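Local structure of alginate lyase (Paenibacillus sp. FPU-7, 6KFN) at residues F39-I53 and Y73-L87. The protein is an alginate lyase that depolymerises alginate, presumably by beta-elimination at its glycosidic bonds, and is built as a right-handed parallel beta-helix. Sequence-based numbering, arbitrary orientation. Where two conformers were deposited one is given.
Sequences FKAEASGTASQPITI and YSLYVTGDYWNITGL
W82 lies between A41 and I51 of the neighbouring coil, a worked example of how a right-handed parallel beta-helix fills its interior where two coils stack. Strand 39-41 pairs in parallel with 75-77 and strand 51-53 with 82-85, in register from F39 opposite L75 to A41 opposite V77, and again from I51 opposite W82 to I53 opposite I84; the turns match as far as G45 and Y81, after which residues 46-50 bulge out as an extra loop. Packing is tight inside: A41 CB stands 3.5 Å from the centroid of the six-membered ring of W82, nearly on its normal, while I51 CG2 meets the opposite face at 3.6 Å, both as CH-pi contacts. With CG beside its own backbone N (chi1 -70°), the indole reaches the 42-45 turn, where NE1 donates to A43 O at 2.7 Å, close to the ring plane. Replacing the indole by the methyl of an alanine is likely to open a gap between A41 and I51 and to cost A43 O its indole donor. L18 of helix 11-19 also touches the indole. Toward solvent the fit is looser. K40 crosses Y73 at about a right angle, and NZ, hydrogen-bonded to S38 O, makes a weak bond to Y73 OH. One water links E42 O to T78 OG1, and another joins T52 OG1 to N83 ND2, while N83 OD1 is hydrogen-bonded by Q105. Even at this partly exposed end one close fit remains: the Y81 ring lies against the backbone of T46 and A47, with A47 N 3.3 Å above the ring plane, over its centre.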
ATOM      1  N   PHE A  39       4.528  -3.798 -17.319  1.00 11.10           N
ATOM      2  CA  PHE A  39       5.998  -3.730 -17.218  1.00  8.44           C
ATOM      3  C   PHE A  39       6.512  -4.580 -16.064  1.00  6.97           C
ATOM      4  O   PHE A  39       5.893  -4.638 -15.010  1.00  7.50           O
ATOM      5  CB  PHE A  39       6.362  -2.269 -17.029  1.00  7.62           C
ATOM      6  CG  PHE A  39       5.996  -1.446 -18.236  1.00  7.92           C
ATOM      7  CD1 PHE A  39       6.639  -1.647 -19.446  1.00  9.55           C
ATOM      8  CD2 PHE A  39       5.001  -0.491 -18.154  1.00  8.58           C
ATOM      9  CE1 PHE A  39       6.249  -0.935 -20.578  1.00 10.45           C
ATOM     10  CE2 PHE A  39       4.593   0.221 -19.270  1.00 10.23           C
ATOM     11  CZ  PHE A  39       5.234  -0.011 -20.471  1.00 11.02           C
ATOM     12  N   LYS A  40       7.651  -5.252 -16.292  1.00  7.11           N
ATOM     13  CA  LYS A  40       8.212  -6.254 -15.394  1.00  6.92           C
ATOM     14  C   LYS A  40       9.627  -5.883 -14.964  1.00  6.87           C
ATOM     15  O   LYS A  40      10.539  -5.846 -15.785  1.00  8.81           O
ATOM     16  CB  LYS A  40       8.205  -7.631 -16.061  1.00  8.44           C
ATOM     17  CG  LYS A  40       6.808  -8.153 -16.430  1.00  9.54           C
ATOM     18  CD  LYS A  40       6.890  -9.362 -17.359  1.00 16.89           C
ATOM     19  CE  LYS A  40       5.520  -9.756 -17.880  1.00 36.36           C
ATOM     20  NZ  LYS A  40       4.862  -8.631 -18.632  1.00 39.25           N
ATOM     21  N   ALA A  41       9.782  -5.601 -13.681  1.00  6.12           N
ATOM     22  CA  ALA A  41      11.066  -5.271 -13.072  1.00  6.57           C
ATOM     23  C   ALA A  41      11.581  -6.542 -12.370  1.00  5.86           C
ATOM     24  O   ALA A  41      11.190  -6.829 -11.247  1.00  6.74           O
ATOM     25  CB  ALA A  41      10.898  -4.102 -12.109  1.00  6.39           C
ATOM     26  N   GLU A  42      12.396  -7.319 -13.098  1.00  6.78           N
ATOM     27  CA  GLU A  42      12.777  -8.679 -12.700  1.00  6.89           C
ATOM     28  C   GLU A  42      14.190  -8.782 -12.124  1.00  6.77           C
ATOM     29  O   GLU A  42      14.440  -9.625 -11.266  1.00  8.49           O
ATOM     30  CB  GLU A  42      12.662  -9.657 -13.879  1.00  8.17           C
ATOM     31  CG  GLU A  42      11.272  -9.838 -14.411  1.00 10.76           C
ATOM     32  CD  GLU A  42      11.112 -10.804 -15.575  1.00 12.18           C
ATOM     33  OE1 GLU A  42      12.108 -11.163 -16.233  1.00 15.26           O
ATOM     34  OE2 GLU A  42       9.978 -11.197 -15.848  1.00 15.01           O
ATOM     35  N   ALA A  43      15.127  -8.011 -12.620  1.00  6.67           N
ATOM     36  CA  ALA A  43      16.513  -8.051 -12.192  1.00  6.87           C
ATOM     37  C   ALA A  43      16.615  -7.534 -10.755  1.00  6.78           C
ATOM     38  O   ALA A  43      15.677  -6.956 -10.226  1.00  8.61           O
ATOM     39  CB  ALA A  43      17.360  -7.184 -13.135  1.00  8.40           C
ATOM     40  N   SER A  44      17.760  -7.748 -10.132  1.00  7.52           N
ATOM     41  CA  SER A  44      18.029  -7.225  -8.810  1.00  7.27           C
ATOM     42  C   SER A  44      19.215  -6.285  -8.812  1.00  7.63           C
ATOM     43  O   SER A  44      20.270  -6.570  -9.401  1.00  9.51           O
ATOM     44  CB  SER A  44      18.312  -8.339  -7.797  1.00  8.17           C
ATOM     45  OG  SER A  44      17.136  -9.081  -7.539  1.00  8.71           O
ATOM     46  N   GLY A  45      19.057  -5.177  -8.122  1.00  7.00           N
ATOM     47  CA  GLY A  45      20.157  -4.322  -7.744  1.00  7.47           C
ATOM     48  C   GLY A  45      20.755  -4.771  -6.401  1.00  6.69           C
ATOM     49  O   GLY A  45      20.477  -5.859  -5.904  1.00  7.79           O
ATOM     50  N   THR A  46      21.543  -3.887  -5.830  1.00  6.30           N
ATOM     51  CA  THR A  46      22.082  -3.997  -4.476  1.00  6.39           C
ATOM     52  C   THR A  46      21.881  -2.664  -3.784  1.00  6.34           C
ATOM     53  O   THR A  46      21.553  -1.661  -4.414  1.00  6.41           O
ATOM     54  CB  THR A  46      23.578  -4.369  -4.480  1.00  6.62           C
ATOM     55  OG1 THR A  46      24.260  -3.218  -4.942  1.00  7.09           O
ATOM     56  CG2 THR A  46      23.871  -5.598  -5.317  1.00  7.77           C
ATOM     57  N   ALA A  47      22.186  -2.600  -2.490  1.00  6.20           N
ATOM     58  CA  ALA A  47      22.112  -1.312  -1.802  1.00  6.89           C
ATOM     59  C   ALA A  47      23.039  -0.292  -2.428  1.00  7.08           C
ATOM     60  O   ALA A  47      22.723   0.897  -2.512  1.00  9.17           O
ATOM     61  CB  ALA A  47      22.398  -1.480  -0.310  1.00  7.97           C
ATOM     62  N   SER A  48      24.226  -0.747  -2.844  1.00  6.75           N
ATOM     63  CA  SER A  48      25.220   0.159  -3.422  1.00  7.47           C
ATOM     64  C   SER A  48      24.935   0.460  -4.896  1.00  9.05           C
ATOM     65  O   SER A  48      25.433   1.471  -5.415  1.00 12.24           O
ATOM     66  CB  SER A  48      26.607  -0.465  -3.311  1.00  7.44           C
ATOM     67  OG  SER A  48      26.955  -0.718  -1.964  1.00  9.11           O
ATOM     68  N   GLN A  49      24.215  -0.427  -5.573  1.00  8.05           N
ATOM     69  CA  GLN A  49      23.920  -0.357  -6.999  0.67  9.32           C
ATOM     70  C   GLN A  49      22.427  -0.618  -7.212  1.00  7.82           C
ATOM     71  O   GLN A  49      22.075  -1.625  -7.817  1.00  7.88           O
ATOM     72  CB  GLN A  49      24.735  -1.387  -7.823  0.67 12.75           C
ATOM     73  CG  GLN A  49      26.248  -1.465  -7.655  0.67  7.22           C
ATOM     74  CD  GLN A  49      26.904  -2.594  -8.460  0.67  7.19           C
ATOM     75  OE1 GLN A  49      27.157  -2.481  -9.661  0.67  8.95           O
ATOM     76  NE2 GLN A  49      27.054  -3.733  -7.768  0.67  6.35           N
ATOM     77  N   PRO A  50      21.524   0.253  -6.747  1.00  6.98           N
ATOM     78  CA  PRO A  50      20.095   0.009  -6.982  1.00  6.39           C
ATOM     79  C   PRO A  50      19.805   0.159  -8.467  1.00  6.30           C
ATOM     80  O   PRO A  50      20.594   0.726  -9.232  1.00  7.18           O
ATOM     81  CB  PRO A  50      19.400   1.089  -6.142  1.00  7.82           C
ATOM     82  CG  PRO A  50      20.440   2.193  -6.061  1.00 11.30           C
ATOM     83  CD  PRO A  50      21.761   1.475  -5.987  1.00  9.28           C
ATOM     84  N   ILE A  51      18.636  -0.328  -8.871  1.00  5.77           N
ATOM     85  CA  ILE A  51      18.112  -0.126 -10.219  1.00  6.05           C
ATOM     86  C   ILE A  51      16.989   0.894 -10.090  1.00  5.93           C
ATOM     87  O   ILE A  51      16.089   0.707  -9.282  1.00  6.29           O
ATOM     88  CB  ILE A  51      17.630  -1.432 -10.876  1.00  6.04           C
ATOM     89  CG1 ILE A  51      18.709  -2.489 -10.827  1.00  7.18           C
ATOM     90  CG2 ILE A  51      17.217  -1.138 -12.325  1.00  7.42           C
ATOM     91  CD1 ILE A  51      18.317  -3.847 -11.393  1.00  8.01           C
ATOM     92  N   THR A  52      17.053   1.988 -10.852  1.00  6.53           N
ATOM     93  CA  THR A  52      16.091   3.072 -10.724  1.00  6.63           C
ATOM     94  C   THR A  52      15.208   3.154 -11.963  1.00  6.50           C
ATOM     95  O   THR A  52      15.700   3.101 -13.088  1.00  6.92           O
ATOM     96  CB  THR A  52      16.828   4.399 -10.512  1.00  7.79           C
ATOM     97  OG1 THR A  52      17.586   4.289  -9.302  1.00  8.35           O
ATOM     98  CG2 THR A  52      15.898   5.586 -10.387  1.00  8.99           C
ATOM     99  N   ILE A  53      13.902   3.341 -11.731  1.00  6.86           N
ATOM    100  CA  ILE A  53      12.971   3.802 -12.751  0.53  6.03           C
ATOM    101  C   ILE A  53      12.341   5.079 -12.210  1.00  6.02           C
ATOM    102  O   ILE A  53      11.779   5.069 -11.120  1.00  6.72           O
ATOM    103  CB  ILE A  53      11.938   2.727 -13.084  0.53  6.84           C
ATOM    104  CG1 ILE A  53      11.084   3.199 -14.291  0.53  5.04           C
ATOM    105  CG2 ILE A  53      11.287   2.162 -11.897  0.53 11.98           C
ATOM    106  CD1 ILE A  53      10.172   2.086 -14.750  0.53 16.89           C
ATOM    107  N   TYR A  73      -1.251  -5.252 -14.576  1.00 16.62           N
ATOM    108  CA  TYR A  73      -0.668  -4.424 -13.531  1.00  9.43           C
ATOM    109  C   TYR A  73       0.007  -3.268 -14.226  1.00  8.60           C
ATOM    110  O   TYR A  73       0.365  -3.339 -15.415  1.00 10.27           O
ATOM    111  CB  TYR A  73       0.330  -5.222 -12.721  1.00 10.04           C
ATOM    112  CG  TYR A  73       1.157  -6.102 -13.589  1.00 10.10           C
ATOM    113  CD1 TYR A  73       2.218  -5.615 -14.285  1.00 10.71           C
ATOM    114  CD2 TYR A  73       0.875  -7.466 -13.675  1.00 15.40           C
ATOM    115  CE1 TYR A  73       3.008  -6.440 -15.082  1.00 10.26           C
ATOM    116  CE2 TYR A  73       1.643  -8.310 -14.456  1.00 13.98           C
ATOM    117  CZ  TYR A  73       2.700  -7.800 -15.167  1.00 11.61           C
ATOM    118  OH  TYR A  73       3.480  -8.596 -15.949  1.00 20.94           O
ATOM    119  N   SER A  74       0.208  -2.189 -13.495  1.00  7.12           N
ATOM    120  CA  SER A  74       1.019  -1.138 -14.063  0.82  8.60           C
ATOM    121  C   SER A  74       2.498  -1.512 -14.019  1.00  7.00           C
ATOM    122  O   SER A  74       3.241  -1.311 -14.983  1.00  9.11           O
ATOM    123  CB  SER A  74       0.822   0.189 -13.372  0.82 10.22           C
ATOM    124  OG  SER A  74      -0.561   0.536 -13.212  0.82 20.49           O
ATOM    125  N   LEU A  75       2.930  -2.101 -12.903  1.00  6.07           N
ATOM    126  CA  LEU A  75       4.311  -2.518 -12.714  1.00  6.06           C
ATOM    127  C   LEU A  75       4.317  -3.740 -11.810  1.00  5.47           C
ATOM    128  O   LEU A  75       3.675  -3.745 -10.764  1.00  6.22           O
ATOM    129  CB  LEU A  75       5.108  -1.370 -12.093  1.00  6.20           C
ATOM    130  CG  LEU A  75       6.608  -1.613 -11.883  1.00  6.88           C
ATOM    131  CD1 LEU A  75       7.352  -1.801 -13.244  1.00  7.59           C
ATOM    132  CD2 LEU A  75       7.228  -0.490 -11.093  1.00  9.06           C
ATOM    133  N   TYR A  76       5.088  -4.759 -12.211  1.00  5.64           N
ATOM    134  CA  TYR A  76       5.234  -6.011 -11.460  1.00  5.74           C
ATOM    135  C   TYR A  76       6.709  -6.132 -11.102  1.00  5.67           C
ATOM    136  O   TYR A  76       7.545  -6.275 -11.999  1.00  6.64           O
ATOM    137  CB  TYR A  76       4.783  -7.193 -12.313  1.00  6.83           C
ATOM    138  CG  TYR A  76       4.843  -8.547 -11.661  1.00  6.34           C
ATOM    139  CD1 TYR A  76       4.618  -8.737 -10.318  1.00  6.68           C
ATOM    140  CD2 TYR A  76       5.119  -9.678 -12.406  1.00  8.31           C
ATOM    141  CE1 TYR A  76       4.608 -10.011  -9.747  1.00  7.31           C
ATOM    142  CE2 TYR A  76       5.111 -10.944 -11.856  1.00  8.66           C
ATOM    143  CZ  TYR A  76       4.870 -11.108 -10.527  1.00  7.27           C
ATOM    144  OH  TYR A  76       4.878 -12.372 -10.015  1.00  8.77           O
ATOM    145  N   VAL A  77       7.035  -6.080  -9.809  1.00  5.29           N
ATOM    146  CA  VAL A  77       8.410  -6.079  -9.326  1.00  5.42           C
ATOM    147  C   VAL A  77       8.670  -7.428  -8.672  1.00  5.31           C
ATOM    148  O   VAL A  77       7.998  -7.793  -7.711  1.00  5.79           O
ATOM    149  CB  VAL A  77       8.653  -4.936  -8.327  1.00  5.91           C
ATOM    150  CG1 VAL A  77      10.140  -4.904  -7.951  1.00  6.54           C
ATOM    151  CG2 VAL A  77       8.198  -3.591  -8.877  1.00  6.78           C
ATOM    152  N   THR A  78       9.686  -8.148  -9.179  1.00  5.72           N
ATOM    153  CA  THR A  78      10.080  -9.449  -8.682  1.00  6.11           C
ATOM    154  C   THR A  78      11.543  -9.521  -8.312  1.00  6.78           C
ATOM    155  O   THR A  78      12.003 -10.591  -7.916  1.00 12.17           O
ATOM    156  CB  THR A  78       9.715 -10.579  -9.654  1.00  7.36           C
ATOM    157  OG1 THR A  78      10.280 -10.281 -10.925  1.00  7.59           O
ATOM    158  CG2 THR A  78       8.217 -10.742  -9.786  1.00  8.08           C
ATOM    159  N   GLY A  79      12.272  -8.422  -8.415  1.00  7.20           N
ATOM    160  CA  GLY A  79      13.660  -8.348  -7.997  1.00  8.00           C
ATOM    161  C   GLY A  79      13.809  -7.372  -6.833  1.00  6.34           C
ATOM    162  O   GLY A  79      12.887  -6.688  -6.414  1.00  7.67           O
ATOM    163  N   ASP A  80      15.048  -7.328  -6.335  1.00  6.03           N
ATOM    164  CA  ASP A  80      15.369  -6.543  -5.160  1.00  5.58           C
ATOM    165  C   ASP A  80      16.049  -5.225  -5.520  1.00  5.39           C
ATOM    166  O   ASP A  80      16.644  -5.078  -6.588  1.00  6.16           O
ATOM    167  CB  ASP A  80      16.335  -7.329  -4.243  1.00  6.40           C
ATOM    168  CG  ASP A  80      15.766  -8.609  -3.702  1.00  7.43           C
ATOM    169  OD1 ASP A  80      14.539  -8.830  -3.709  1.00  7.19           O
ATOM    170  OD2 ASP A  80      16.591  -9.402  -3.197  1.00 12.80           O
ATOM    171  N   TYR A  81      15.983  -4.255  -4.602  1.00  5.25           N
ATOM    172  CA  TYR A  81      16.776  -3.033  -4.710  1.00  5.58           C
ATOM    173  C   TYR A  81      16.449  -2.247  -5.986  1.00  5.59           C
ATOM    174  O   TYR A  81      17.345  -1.800  -6.707  1.00  6.53           O
ATOM    175  CB  TYR A  81      18.278  -3.311  -4.558  1.00  6.13           C
ATOM    176  CG  TYR A  81      18.680  -3.608  -3.140  1.00  7.15           C
ATOM    177  CD1 TYR A  81      18.776  -2.553  -2.208  1.00  8.49           C
ATOM    178  CD2 TYR A  81      18.983  -4.875  -2.710  1.00  8.48           C
ATOM    179  CE1 TYR A  81      19.138  -2.749  -0.910  1.00 10.85           C
ATOM    180  CE2 TYR A  81      19.354  -5.088  -1.331  1.00 10.93           C
ATOM    181  CZ  TYR A  81      19.423  -4.007  -0.505  1.00 11.61           C
ATOM    182  OH  TYR A  81      19.803  -4.212   0.818  1.00 18.43           O
ATOM    183  N   TRP A  82      15.154  -2.014  -6.182  1.00  5.40           N
ATOM    184  CA  TRP A  82      14.658  -1.032  -7.121  1.00  5.35           C
ATOM    185  C   TRP A  82      14.263   0.238  -6.382  1.00  5.24           C
ATOM    186  O   TRP A  82      13.622   0.169  -5.336  1.00  5.87           O
ATOM    187  CB  TRP A  82      13.410  -1.551  -7.881  1.00  5.83           C
ATOM    188  CG  TRP A  82      13.729  -2.646  -8.845  1.00  6.38           C
ATOM    189  CD1 TRP A  82      14.043  -3.944  -8.514  1.00  7.96           C
ATOM    190  CD2 TRP A  82      13.861  -2.528 -10.272  1.00  6.72           C
ATOM    191  NE1 TRP A  82      14.328  -4.656  -9.643  1.00  8.84           N
ATOM    192  CE2 TRP A  82      14.258  -3.812 -10.736  1.00  8.18           C
ATOM    193  CE3 TRP A  82      13.660  -1.490 -11.191  1.00  7.06           C
ATOM    194  CZ2 TRP A  82      14.442  -4.072 -12.075  1.00  9.44           C
ATOM    195  CZ3 TRP A  82      13.850  -1.768 -12.528  1.00  8.87           C
ATOM    196  CH2 TRP A  82      14.246  -3.039 -12.948  1.00 11.68           C
ATOM    197  N   ASN A  83      14.589   1.385  -6.971  1.00  5.31           N
ATOM    198  CA  ASN A  83      14.048   2.695  -6.597  1.00  5.55           C
ATOM    199  C   ASN A  83      13.094   3.125  -7.699  1.00  5.40           C
ATOM    200  O   ASN A  83      13.497   3.266  -8.851  1.00  6.90           O
ATOM    201  CB  ASN A  83      15.157   3.719  -6.448  1.00  6.07           C
ATOM    202  CG  ASN A  83      16.073   3.430  -5.259  1.00  6.64           C
ATOM    203  OD1 ASN A  83      15.710   2.661  -4.350  1.00  7.43           O
ATOM    204  ND2 ASN A  83      17.222   4.080  -5.223  1.00  9.45           N
ATOM    205  N   ILE A  84      11.828   3.250  -7.328  1.00  5.34           N
ATOM    206  CA  ILE A  84      10.734   3.593  -8.237  0.66  5.26           C
ATOM    207  C   ILE A  84      10.234   4.958  -7.799  1.00  5.33           C
ATOM    208  O   ILE A  84       9.680   5.079  -6.705  1.00  5.44           O
ATOM    209  CB  ILE A  84       9.632   2.518  -8.159  0.66  5.91           C
ATOM    210  CG1 ILE A  84      10.196   1.137  -8.500  0.66  6.96           C
ATOM    211  CG2 ILE A  84       8.481   2.890  -9.071  0.66  6.17           C
ATOM    212  CD1 ILE A  84       9.370  -0.011  -8.012  0.66  7.24           C
ATOM    213  N   THR A  85      10.478   5.997  -8.619  1.00  5.28           N
ATOM    214  CA  THR A  85      10.416   7.366  -8.129  1.00  5.66           C
ATOM    215  C   THR A  85       9.660   8.268  -9.086  1.00  5.79           C
ATOM    216  O   THR A  85       9.973   8.343 -10.272  1.00  6.67           O
ATOM    217  CB  THR A  85      11.847   7.916  -7.936  1.00  6.76           C
ATOM    218  OG1 THR A  85      12.562   7.008  -7.104  1.00  8.38           O
ATOM    219  CG2 THR A  85      11.807   9.292  -7.333  1.00  9.25           C
ATOM    220  N   GLY A  86       8.708   9.032  -8.536  1.00  5.98           N
ATOM    221  CA  GLY A  86       8.135  10.137  -9.274  1.00  6.28           C
ATOM    222  C   GLY A  86       7.221   9.781 -10.401  1.00  7.35           C
ATOM    223  O   GLY A  86       6.973  10.614 -11.249  1.00 16.74           O
ATOM    224  N   LEU A  87       6.669   8.603 -10.432  1.00  6.59           N
ATOM    225  CA  LEU A  87       5.844   8.114 -11.519  1.00  6.59           C
ATOM    226  C   LEU A  87       4.373   8.072 -11.130  1.00  6.22           C
ATOM    227  O   LEU A  87       4.020   7.893  -9.970  1.00  7.49           O
ATOM    228  CB  LEU A  87       6.281   6.694 -11.883  1.00  7.62           C
ATOM    229  CG  LEU A  87       7.706   6.608 -12.468  1.00  9.11           C
ATOM    230  CD1 LEU A  87       8.180   5.173 -12.514  1.00 14.06           C
ATOM    231  CD2 LEU A  87       7.732   7.159 -13.846  1.00 10.03           C
TER
HETATM  232  O   HOH W   1      12.608 -11.766 -11.057  1.00 23.36           O
HETATM  233  O   HOH W   2      17.499   6.153  -7.333  1.00 10.72           O